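Local atomic coordinates of putative NADH-depentdent flavin oxidoreductase (Cupriavidus metallidurans, PDB entry 5OCS), a protein that binds FMN and, as an ene-reductase of the Old Yellow Enzyme family, probably reduces activated alkenes with NAD(P)H. Residues D[134-139]-D[193-198]; D[183-188]-D[209-214]; D[189-194]-D[205-210]. All blocks are in the same frame, centred on the assembly; numbering follows the deposited sequence.

Contact 1 (D[134-139]-D[193-198])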
loop_
_atom_site.group_PDB
_atom_site.type_symbol
_atom_site.label_atom_id
_atom_site.label_comp_id
_atom_site.label_asym_id
_atom_site.label_seq_id
_atom_site.Cartn_x
_atom_site.Cartn_y
_atom_site.Cartn_z
ATOM N N SER D 134 -23.837 -22.636 -24.291
ATOM C CA SER D 134 -24.999 -22.458 -25.179
ATOM C C SER D 134 -25.205 -20.992 -25.571
ATOM O O SER D 134 -24.793 -20.070 -24.834
ATOM C CB SER D 134 -26.274 -22.951 -24.485
ATOM O OG SER D 134 -26.199 -24.329 -24.059
ATOM N N ALA D 135 -25.931 -20.780 -26.695
ATOM C CA ALA D 135 -26.166 -19.458 -27.321
ATOM C C ALA D 135 -27.312 -18.653 -26.628
ATOM O O ALA D 135 -28.321 -18.260 -27.247
ATOM C CB ALA D 135 -26.425 -19.646 -28.841
ATOM N N VAL D 136 -27.132 -18.399 -25.341
ATOM C CA VAL D 136 -28.139 -17.794 -24.492
ATOM C C VAL D 136 -27.424 -16.682 -23.761
ATOM O O VAL D 136 -26.422 -16.924 -23.116
ATOM C CB VAL D 136 -28.736 -18.776 -23.453
ATOM C CG1 VAL D 136 -29.970 -18.155 -22.789
ATOM C CG2 VAL D 136 -29.100 -20.102 -24.107
ATOM N N PRO D 137 -27.906 -15.447 -23.894
ATOM C CA PRO D 137 -27.261 -14.320 -23.212
ATOM C C PRO D 137 -27.548 -14.310 -21.733
ATOM O O PRO D 137 -28.543 -14.890 -21.293
ATOM C CB PRO D 137 -27.868 -13.109 -23.911
ATOM C CG PRO D 137 -29.246 -13.599 -24.256
ATOM C CD PRO D 137 -29.092 -15.021 -24.641
ATOM N N HIS D 138 -26.651 -13.685 -20.967
ATOM C CA HIS D 138 -26.818 -13.577 -19.519
ATOM C C HIS D 138 -28.103 -12.812 -19.179
ATOM O O HIS D 138 -28.791 -13.156 -18.214
ATOM C CB HIS D 138 -25.612 -12.857 -18.896
ATOM C CG HIS D 138 -25.776 -12.565 -17.449
ATOM N ND1 HIS D 138 -25.896 -11.280 -16.958
ATOM C CD2 HIS D 138 -25.845 -13.386 -16.380
ATOM C CE1 HIS D 138 -26.032 -11.323 -15.646
ATOM N NE2 HIS D 138 -26.024 -12.590 -15.273
ATOM N N ALA D 139 -28.393 -11.793 -19.995
ATOM C CA ALA D 139 -29.589 -10.940 -19.839
ATOM C C ALA D 139 -30.242 -10.750 -21.190
ATOM O O ALA D 139 -29.572 -10.696 -22.220
ATOM C CB ALA D 139 -29.204 -9.578 -19.263
ATOM N N ALA D 193 -27.642 -21.539 -17.829
ATOM C CA ALA D 193 -26.821 -21.184 -18.985
ATOM C C ALA D 193 -26.546 -22.349 -19.922
ATOM O O ALA D 193 -26.346 -22.132 -21.109
ATOM C CB ALA D 193 -25.509 -20.560 -18.534
ATOM N N ASN D 194 -26.573 -23.581 -19.408
ATOM C CA ASN D 194 -26.154 -24.754 -20.193
ATOM C C ASN D 194 -27.424 -25.492 -20.661
ATOM O O ASN D 194 -28.105 -26.152 -19.856
ATOM C CB ASN D 194 -25.303 -25.682 -19.331
ATOM C CG ASN D 194 -24.780 -26.866 -20.090
ATOM O OD1 ASN D 194 -25.262 -27.178 -21.180
ATOM N ND2 ASN D 194 -23.779 -27.547 -19.524
ATOM N N HIS D 195 -27.717 -25.335 -21.941
ATOM C CA HIS D 195 -28.801 -26.059 -22.598
ATOM C C HIS D 195 -28.287 -27.063 -23.625
ATOM O O HIS D 195 -29.028 -27.435 -24.562
ATOM C CB HIS D 195 -29.737 -25.083 -23.276
ATOM C CG HIS D 195 -30.412 -24.156 -22.325
ATOM N ND1 HIS D 195 -30.970 -22.970 -22.725
ATOM C CD2 HIS D 195 -30.609 -24.235 -20.982
ATOM C CE1 HIS D 195 -31.455 -22.339 -21.669
ATOM N NE2 HIS D 195 -31.254 -23.085 -20.601
ATOM N N ARG D 196 -27.049 -27.522 -23.426
ATOM C CA ARG D 196 -26.435 -28.453 -24.333
ATOM C C ARG D 196 -27.138 -29.807 -24.249
ATOM O O ARG D 196 -27.635 -30.186 -23.199
ATOM C CB ARG D 196 -24.958 -28.641 -23.997
ATOM C CG ARG D 196 -24.104 -27.393 -24.133
ATOM C CD ARG D 196 -22.661 -27.729 -23.774
ATOM N NE ARG D 196 -22.008 -28.467 -24.861
ATOM C CZ ARG D 196 -21.469 -27.931 -25.947
ATOM N NH1 ARG D 196 -21.456 -26.623 -26.153
ATOM N NH2 ARG D 196 -20.911 -28.722 -26.846
ATOM N N THR D 197 -27.161 -30.523 -25.362
ATOM C CA THR D 197 -27.732 -31.852 -25.399
ATOM C C THR D 197 -26.711 -32.962 -25.602
ATOM O O THR D 197 -27.112 -34.126 -25.690
ATOM C CB THR D 197 -28.805 -31.940 -26.512
ATOM O OG1 THR D 197 -28.257 -31.487 -27.761
ATOM C CG2 THR D 197 -30.040 -31.091 -26.120
ATOM N N ASP D 198 -25.418 -32.620 -25.667
ATOM C CA ASP D 198 -24.358 -33.614 -25.783
ATOM C C ASP D 198 -23.919 -34.014 -24.375
ATOM O O ASP D 198 -24.639 -33.696 -23.421
ATOM C CB ASP D 198 -23.232 -33.082 -26.684
ATOM C CG ASP D 198 -22.471 -31.890 -26.067
ATOM O OD1 ASP D 198 -22.826 -31.403 -24.960
ATOM O OD2 ASP D 198 -21.559 -31.402 -26.745
HETATM O O HOH W 1 -24.335 -20.436 -22.040
#
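Ser134 drives its hydroxyl into the backbone of His195, and this one polar insertion marks the tight part of the contact. His195 N donates to Ser134 OG at 2.8 Å with an N-H...O angle of 149°, a moderately bent bond. The torsion explains the reach: OG lies anti to the Ser134 carbonyl carbon (chi1 -57°), which puts it beside its own backbone N, where it meets the N-H of His195. The same oxygen rests against CG of Arg196, and CB of Ser134 sits 3.5 Å from Ala193 O. A water adds a second link, donating to Ala193 O at 2.8 Å and accepting from Ser134 N at a longer 3.2 Å. Ser134 is buried; its hydroxyl is engaged directly by the 193-198 loop and its backbone N through the water.

Behind this point the receiving loop is braced from within. Asn194 OD1 accepts from Arg196 N at 2.9 Å, closing an Asx turn, while its ND2 is held by the carbonyls of Phe188 and Tyr200. Arg196 grips Asp198 side-on, NE to OD1 and NH2 to OD2, and its NH1 reaches the carbonyl of Pro133, just before Ser134.

The outer side is much looser. There Val136 brings CG2 to 3.7 Å from ND1 of the His195 ring, the two side chains crossing at about a right angle, with no polar bond between them. His195 is solvent-exposed and Val136 partly so, and 216 Å² is buried in all. Two irregular segments are joined by a serine hydroxyl and a water, the receiving one shaped by an Asx turn: loop-to-loop packing at the periphery of a TIM barrel, away from the known FMN-binding residues.

Contact 2 (D[183-188]-D[209-214])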
loop_
_atom_site.group_PDB
_atom_site.type_symbol
_atom_site.label_atom_id
_atom_site.label_comp_id
_atom_site.label_asym_id
_atom_site.label_seq_id
_atom_site.Cartn_x
_atom_site.Cartn_y
_atom_site.Cartn_z
ATOM N N TYR D 183 -19.229 -17.105 -14.505
ATOM C CA TYR D 183 -18.277 -17.144 -15.594
ATOM C C TYR D 183 -18.301 -18.505 -16.314
ATOM O O TYR D 183 -19.200 -19.337 -16.085
ATOM C CB TYR D 183 -16.874 -16.704 -15.119
ATOM C CG TYR D 183 -16.847 -15.252 -14.678
ATOM C CD1 TYR D 183 -17.424 -14.233 -15.474
ATOM C CD2 TYR D 183 -16.265 -14.883 -13.482
ATOM C CE1 TYR D 183 -17.416 -12.904 -15.078
ATOM C CE2 TYR D 183 -16.206 -13.551 -13.091
ATOM C CZ TYR D 183 -16.795 -12.561 -13.879
ATOM O OH TYR D 183 -16.761 -11.237 -13.486
ATOM N N LEU D 184 -17.335 -18.758 -17.185
ATOM C CA LEU D 184 -17.496 -19.855 -18.135
ATOM C C LEU D 184 -17.800 -21.211 -17.500
ATOM O O LEU D 184 -18.741 -21.951 -17.915
ATOM C CB LEU D 184 -16.261 -19.969 -19.035
ATOM C CG LEU D 184 -16.353 -21.122 -20.023
ATOM C CD1 LEU D 184 -17.366 -20.784 -21.085
ATOM C CD2 LEU D 184 -14.989 -21.569 -20.570
ATOM N N LEU D 185 -16.983 -21.585 -16.519
ATOM C CA LEU D 185 -17.171 -22.870 -15.873
ATOM C C LEU D 185 -18.519 -22.983 -15.161
ATOM O O LEU D 185 -19.213 -23.997 -15.280
ATOM C CB LEU D 185 -16.015 -23.212 -14.987
ATOM C CG LEU D 185 -14.905 -23.955 -15.680
ATOM C CD1 LEU D 185 -14.469 -23.409 -17.025
ATOM C CD2 LEU D 185 -13.710 -24.113 -14.764
ATOM N N HIS D 186 -18.925 -21.906 -14.495
ATOM C CA HIS D 186 -20.224 -21.865 -13.821
ATOM C C HIS D 186 -21.387 -22.006 -14.871
ATOM O O HIS D 186 -22.405 -22.658 -14.599
ATOM C CB HIS D 186 -20.313 -20.568 -13.029
ATOM C CG HIS D 186 -21.470 -20.486 -12.082
ATOM N ND1 HIS D 186 -21.563 -19.492 -11.128
ATOM C CD2 HIS D 186 -22.576 -21.248 -11.927
ATOM C CE1 HIS D 186 -22.675 -19.638 -10.434
ATOM N NE2 HIS D 186 -23.313 -20.697 -10.901
ATOM N N GLN D 187 -21.196 -21.412 -16.054
ATOM C CA GLN D 187 -22.157 -21.509 -17.142
ATOM C C GLN D 187 -22.359 -22.969 -17.526
ATOM O O GLN D 187 -23.477 -23.346 -17.814
ATOM C CB GLN D 187 -21.731 -20.712 -18.368
ATOM C CG GLN D 187 -21.787 -19.217 -18.124
ATOM C CD GLN D 187 -20.879 -18.394 -19.022
ATOM O OE1 GLN D 187 -20.701 -18.719 -20.199
ATOM N NE2 GLN D 187 -20.351 -17.269 -18.488
ATOM N N PHE D 188 -21.293 -23.764 -17.556
ATOM C CA PHE D 188 -21.418 -25.188 -17.817
ATOM C C PHE D 188 -22.120 -25.893 -16.672
ATOM O O PHE D 188 -22.956 -26.791 -16.916
ATOM C CB PHE D 188 -20.077 -25.858 -18.103
ATOM C CG PHE D 188 -19.657 -25.795 -19.547
ATOM C CD1 PHE D 188 -18.976 -24.689 -20.043
ATOM C CD2 PHE D 188 -19.903 -26.851 -20.421
ATOM C CE1 PHE D 188 -18.550 -24.641 -21.356
ATOM C CE2 PHE D 188 -19.474 -26.812 -21.718
ATOM C CZ PHE D 188 -18.808 -25.700 -22.215
ATOM N N ARG D 209 -18.689 -32.115 -16.154
ATOM C CA ARG D 209 -17.675 -32.749 -16.970
ATOM C C ARG D 209 -16.619 -31.768 -17.486
ATOM O O ARG D 209 -15.446 -32.024 -17.318
ATOM C CB ARG D 209 -18.303 -33.488 -18.175
ATOM C CG ARG D 209 -17.345 -34.427 -18.943
ATOM C CD ARG D 209 -18.045 -35.194 -20.077
ATOM N NE ARG D 209 -19.291 -35.819 -19.620
ATOM C CZ ARG D 209 -19.354 -36.878 -18.806
ATOM N NH1 ARG D 209 -18.252 -37.479 -18.370
ATOM N NH2 ARG D 209 -20.532 -37.342 -18.398
ATOM N N PHE D 210 -17.026 -30.672 -18.130
ATOM C CA PHE D 210 -16.035 -29.749 -18.689
ATOM C C PHE D 210 -15.270 -28.986 -17.602
ATOM O O PHE D 210 -14.014 -28.932 -17.672
ATOM C CB PHE D 210 -16.666 -28.804 -19.696
ATOM C CG PHE D 210 -15.684 -27.855 -20.361
ATOM C CD1 PHE D 210 -14.589 -28.346 -21.091
ATOM C CD2 PHE D 210 -15.798 -26.483 -20.198
ATOM C CE1 PHE D 210 -13.693 -27.485 -21.713
ATOM C CE2 PHE D 210 -14.899 -25.603 -20.831
ATOM C CZ PHE D 210 -13.846 -26.109 -21.586
ATOM N N PRO D 211 -15.973 -28.428 -16.577
ATOM C CA PRO D 211 -15.212 -27.855 -15.456
ATOM C C PRO D 211 -14.168 -28.829 -14.841
ATOM O O PRO D 211 -13.029 -28.427 -14.534
ATOM C CB PRO D 211 -16.298 -27.521 -14.426
ATOM C CG PRO D 211 -17.449 -27.135 -15.311
ATOM C CD PRO D 211 -17.403 -28.068 -16.479
ATOM N N LEU D 212 -14.554 -30.103 -14.688
ATOM C CA LEU D 212 -13.614 -31.099 -14.178
ATOM C C LEU D 212 -12.511 -31.437 -15.179
ATOM O O LEU D 212 -11.377 -31.693 -14.737
ATOM C CB LEU D 212 -14.346 -32.339 -13.652
ATOM C CG LEU D 212 -15.151 -32.041 -12.387
ATOM C CD1 LEU D 212 -16.057 -33.212 -12.042
ATOM C CD2 LEU D 212 -14.296 -31.687 -11.202
ATOM N N GLU D 213 -12.793 -31.418 -16.483
ATOM C CA GLU D 213 -11.722 -31.567 -17.517
ATOM C C GLU D 213 -10.690 -30.451 -17.394
ATOM O O GLU D 213 -9.475 -30.672 -17.480
ATOM C CB GLU D 213 -12.260 -31.577 -18.935
ATOM C CG GLU D 213 -13.002 -32.879 -19.257
ATOM C CD GLU D 213 -13.702 -32.849 -20.567
ATOM O OE1 GLU D 213 -13.668 -31.792 -21.238
ATOM O OE2 GLU D 213 -14.286 -33.900 -20.943
ATOM N N VAL D 214 -11.192 -29.237 -17.192
ATOM C CA VAL D 214 -10.299 -28.072 -17.103
ATOM C C VAL D 214 -9.460 -28.202 -15.859
ATOM O O VAL D 214 -8.204 -28.053 -15.934
ATOM C CB VAL D 214 -11.081 -26.743 -17.107
ATOM C CG1 VAL D 214 -10.155 -25.539 -16.890
ATOM C CG2 VAL D 214 -11.776 -26.603 -18.435
#
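Two neighbouring helices pack here mainly through apolar side chains, Phe188 and Leu185 of helix 184-189 meeting Phe210 and Pro211 of helix 204-221, in the chain connection from strand 175-179 to strand 228-233 of the barrel. The axes of the short segments 184-188 and 209-214 approach to 8.8 Å and run roughly antiparallel, at 143°. All six touching residues are buried, and no hydrogen bond crosses the interface.

The aromatic pair carries one part of it. CD2 of Phe210 stands over the centre of the Phe188 ring and comes to 3.5 Å from CE1, yet the planes are inclined at 44°, so the pair is neither a parallel stack nor a T-shape. CB of Phe210 lies over the same ring, 4.2 Å from its centroid, in a CH-pi contact. An anti first torsion in Phe210, with CG opposite the backbone N (chi1 -178°), sets its ring beyond this CB, where CE2 meets Leu184. That leucine arrives near the ring plane, its CD2 at the edge 4.0 Å from CE2.

Pro211 supplies another part. Its CG lies 3.6 Å from the carbonyl oxygen of Leu185, and its CD abuts CB of Phe188, at 3.8 Å. The Leu185 and Pro211 side chains lie alongside each other, pointing opposite ways, CG against CB. The alpha carbons of these two residues approach to 5.4 Å. The proline nitrogen has no hydrogen to bond to the preceding turn, and the helix is kinked there.

Met153 of helix 150-169 touches both phenyl rings, adding a third helix to the apolar layer. This is helix packing in the outer shell of an Old Yellow Enzyme TIM barrel, with Leu185 about 9 Å, side chain to side chain, from the FMN-binding residue Arg231.

Contact 3 (D[189-194]-D[205-210])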
loop_
_atom_site.group_PDB
_atom_site.type_symbol
_atom_site.label_atom_id
_atom_site.label_comp_id
_atom_site.label_asym_id
_atom_site.label_seq_id
_atom_site.Cartn_x
_atom_site.Cartn_y
_atom_site.Cartn_z
ATOM N N LEU D 189 -21.796 -25.517 -15.434
ATOM C CA LEU D 189 -22.394 -26.147 -14.271
ATOM C C LEU D 189 -23.914 -25.945 -14.220
ATOM O O LEU D 189 -24.632 -26.803 -13.722
ATOM C CB LEU D 189 -21.804 -25.650 -12.961
ATOM C CG LEU D 189 -20.316 -26.010 -12.789
ATOM C CD1 LEU D 189 -19.747 -25.274 -11.606
ATOM C CD2 LEU D 189 -20.116 -27.502 -12.605
ATOM N N SER D 190 -24.356 -24.782 -14.674
ATOM C CA SER D 190 -25.731 -24.322 -14.424
ATOM C C SER D 190 -26.691 -24.631 -15.545
ATOM O O SER D 190 -26.476 -24.196 -16.692
ATOM C CB SER D 190 -25.785 -22.801 -14.162
ATOM O OG SER D 190 -27.138 -22.404 -13.960
ATOM N N PRO D 191 -27.803 -25.314 -15.225
ATOM C CA PRO D 191 -28.864 -25.470 -16.244
ATOM C C PRO D 191 -29.473 -24.185 -16.806
ATOM O O PRO D 191 -30.132 -24.216 -17.839
ATOM C CB PRO D 191 -29.943 -26.242 -15.483
ATOM C CG PRO D 191 -29.198 -27.029 -14.519
ATOM C CD PRO D 191 -28.102 -26.111 -14.023
ATOM N N ILE D 192 -29.283 -23.066 -16.127
ATOM C CA ILE D 192 -29.734 -21.771 -16.622
ATOM C C ILE D 192 -28.961 -21.339 -17.840
ATOM O O ILE D 192 -29.554 -20.877 -18.811
ATOM C CB ILE D 192 -29.674 -20.738 -15.488
ATOM C CG1 ILE D 192 -30.773 -21.098 -14.483
ATOM C CG2 ILE D 192 -29.814 -19.292 -15.989
ATOM C CD1 ILE D 192 -30.486 -20.529 -13.130
ATOM N N ALA D 193 -27.642 -21.539 -17.829
ATOM C CA ALA D 193 -26.821 -21.184 -18.985
ATOM C C ALA D 193 -26.546 -22.349 -19.922
ATOM O O ALA D 193 -26.346 -22.132 -21.109
ATOM C CB ALA D 193 -25.509 -20.560 -18.534
ATOM N N ASN D 194 -26.573 -23.581 -19.408
ATOM C CA ASN D 194 -26.154 -24.754 -20.193
ATOM C C ASN D 194 -27.424 -25.492 -20.661
ATOM O O ASN D 194 -28.105 -26.152 -19.856
ATOM C CB ASN D 194 -25.303 -25.682 -19.331
ATOM C CG ASN D 194 -24.780 -26.866 -20.090
ATOM O OD1 ASN D 194 -25.262 -27.178 -21.180
ATOM N ND2 ASN D 194 -23.779 -27.547 -19.524
ATOM N N GLU D 205 -23.756 -34.889 -13.778
ATOM C CA GLU D 205 -22.454 -35.424 -14.212
ATOM C C GLU D 205 -22.001 -34.797 -15.513
ATOM O O GLU D 205 -20.823 -34.437 -15.657
ATOM C CB GLU D 205 -22.491 -36.955 -14.292
ATOM C CG GLU D 205 -21.145 -37.574 -14.611
ATOM C CD GLU D 205 -21.256 -39.077 -14.850
ATOM O OE1 GLU D 205 -21.991 -39.732 -14.074
ATOM O OE2 GLU D 205 -20.618 -39.580 -15.806
ATOM N N ASN D 206 -22.903 -34.634 -16.469
ATOM C CA ASN D 206 -22.556 -33.984 -17.734
ATOM C C ASN D 206 -22.179 -32.517 -17.566
ATOM O O ASN D 206 -21.284 -32.018 -18.246
ATOM C CB ASN D 206 -23.703 -34.054 -18.728
ATOM C CG ASN D 206 -23.888 -35.445 -19.327
ATOM O OD1 ASN D 206 -23.209 -36.403 -18.954
ATOM N ND2 ASN D 206 -24.833 -35.554 -20.247
ATOM N N ARG D 207 -22.877 -31.830 -16.677
ATOM C CA ARG D 207 -22.608 -30.397 -16.432
ATOM C C ARG D 207 -21.265 -30.163 -15.721
ATOM O O ARG D 207 -20.612 -29.145 -15.962
ATOM C CB ARG D 207 -23.759 -29.770 -15.656
ATOM C CG ARG D 207 -24.986 -29.608 -16.548
ATOM C CD ARG D 207 -26.152 -28.953 -15.849
ATOM N NE ARG D 207 -26.895 -29.893 -15.014
ATOM C CZ ARG D 207 -27.020 -29.843 -13.690
ATOM N NH1 ARG D 207 -26.402 -28.912 -12.967
ATOM N NH2 ARG D 207 -27.788 -30.745 -13.052
ATOM N N MET D 208 -20.851 -31.100 -14.884
ATOM C CA MET D 208 -19.560 -30.970 -14.187
ATOM C C MET D 208 -18.400 -31.409 -15.063
ATOM O O MET D 208 -17.250 -31.157 -14.710
ATOM C CB MET D 208 -19.567 -31.820 -12.926
ATOM C CG MET D 208 -20.558 -31.388 -11.875
ATOM S SD MET D 208 -20.399 -32.208 -10.287
ATOM C CE MET D 208 -20.639 -33.930 -10.766
ATOM N N ARG D 209 -18.689 -32.115 -16.154
ATOM C CA ARG D 209 -17.675 -32.749 -16.970
ATOM C C ARG D 209 -16.619 -31.768 -17.486
ATOM O O ARG D 209 -15.446 -32.024 -17.318
ATOM C CB ARG D 209 -18.303 -33.488 -18.175
ATOM C CG ARG D 209 -17.345 -34.427 -18.943
ATOM C CD ARG D 209 -18.045 -35.194 -20.077
ATOM N NE ARG D 209 -19.291 -35.819 -19.620
ATOM C CZ ARG D 209 -19.354 -36.878 -18.806
ATOM N NH1 ARG D 209 -18.252 -37.479 -18.370
ATOM N NH2 ARG D 209 -20.532 -37.342 -18.398
ATOM N N PHE D 210 -17.026 -30.672 -18.130
ATOM C CA PHE D 210 -16.035 -29.749 -18.689
ATOM C C PHE D 210 -15.270 -28.986 -17.602
ATOM O O PHE D 210 -14.014 -28.932 -17.672
ATOM C CB PHE D 210 -16.666 -28.804 -19.696
ATOM C CG PHE D 210 -15.684 -27.855 -20.361
ATOM C CD1 PHE D 210 -14.589 -28.346 -21.091
ATOM C CD2 PHE D 210 -15.798 -26.483 -20.198
ATOM C CE1 PHE D 210 -13.693 -27.485 -21.713
ATOM C CE2 PHE D 210 -14.899 -25.603 -20.831
ATOM C CZ PHE D 210 -13.846 -26.109 -21.586
#
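Arg207 sends CG anti to its carbonyl carbon (chi1 -73°), runs extended through chi2 and then bends at chi3 (-80°), a course that swings its guanidinium round the carbonyl of Leu189 and against the ring of Pro191. NH1 donates to Leu189 O at 2.9 Å. The bond is straight, 162° at the hydrogen, and the oxygen lies in the guanidinium plane, so the group is met at its edge by the carbonyl. One face is taken by Pro191: CG sits 3.5 Å above the plane, off-centre, and CD approaches NH1 to 3.4 Å. Edge and face together fix the rotation of the group, and NE has a further acceptor in the Gly202 carbonyl, at the approach to helix 204-221.

Leu189 closes helix 184-189, and its carbonyl oxygen is thus taken up by a side chain of the next helix. The segment lies in the connection between two helices that follow strand 175-179 of the TIM barrel, and the chain turns at once beyond Leu189: Ser190 OG accepts from Ile192 N at 3.1 Å, an ST turn, while Ser190 O receives Asn194 N.

On the aliphatic part of Arg207, CD is 3.4 Å from Leu189 O, and CG is 3.8 Å from ND2 of Asn194, an amide held by Phe188 O and standing nearly perpendicular to the guanidinium. CD2 of Leu189 rests on the helix backbone at Arg207 O and Met208 CA, and beside Met208 CG, 4.0 Å away. Leu250 of helix 244-256 touches both Leu189 and Met208.

How the contacts relate
All three contacts lie on one side of the chain's centre. Contacts 2 and 3, and segment 193-198 of contact 1, belong to the connection from strand 175-179 to strand 228-233 of the TIM barrel. Contacts 2 and 3 have centres about 7 Å apart and share helix 204-221; the centre of contact 1 is about 10 Å from that of contact 3 and 13 Å from that of contact 2. Along the chain, 134-139 comes first, then 183-188, 189-194 and the overlapping 193-198, and last 205-210 and 209-214. The two helices and their loop therefore fold together in contacts 2 and 3, while contact 1, sharing Ala193 and Asn194 with contact 3, ties the loop after strand 131-132 to this outer shell.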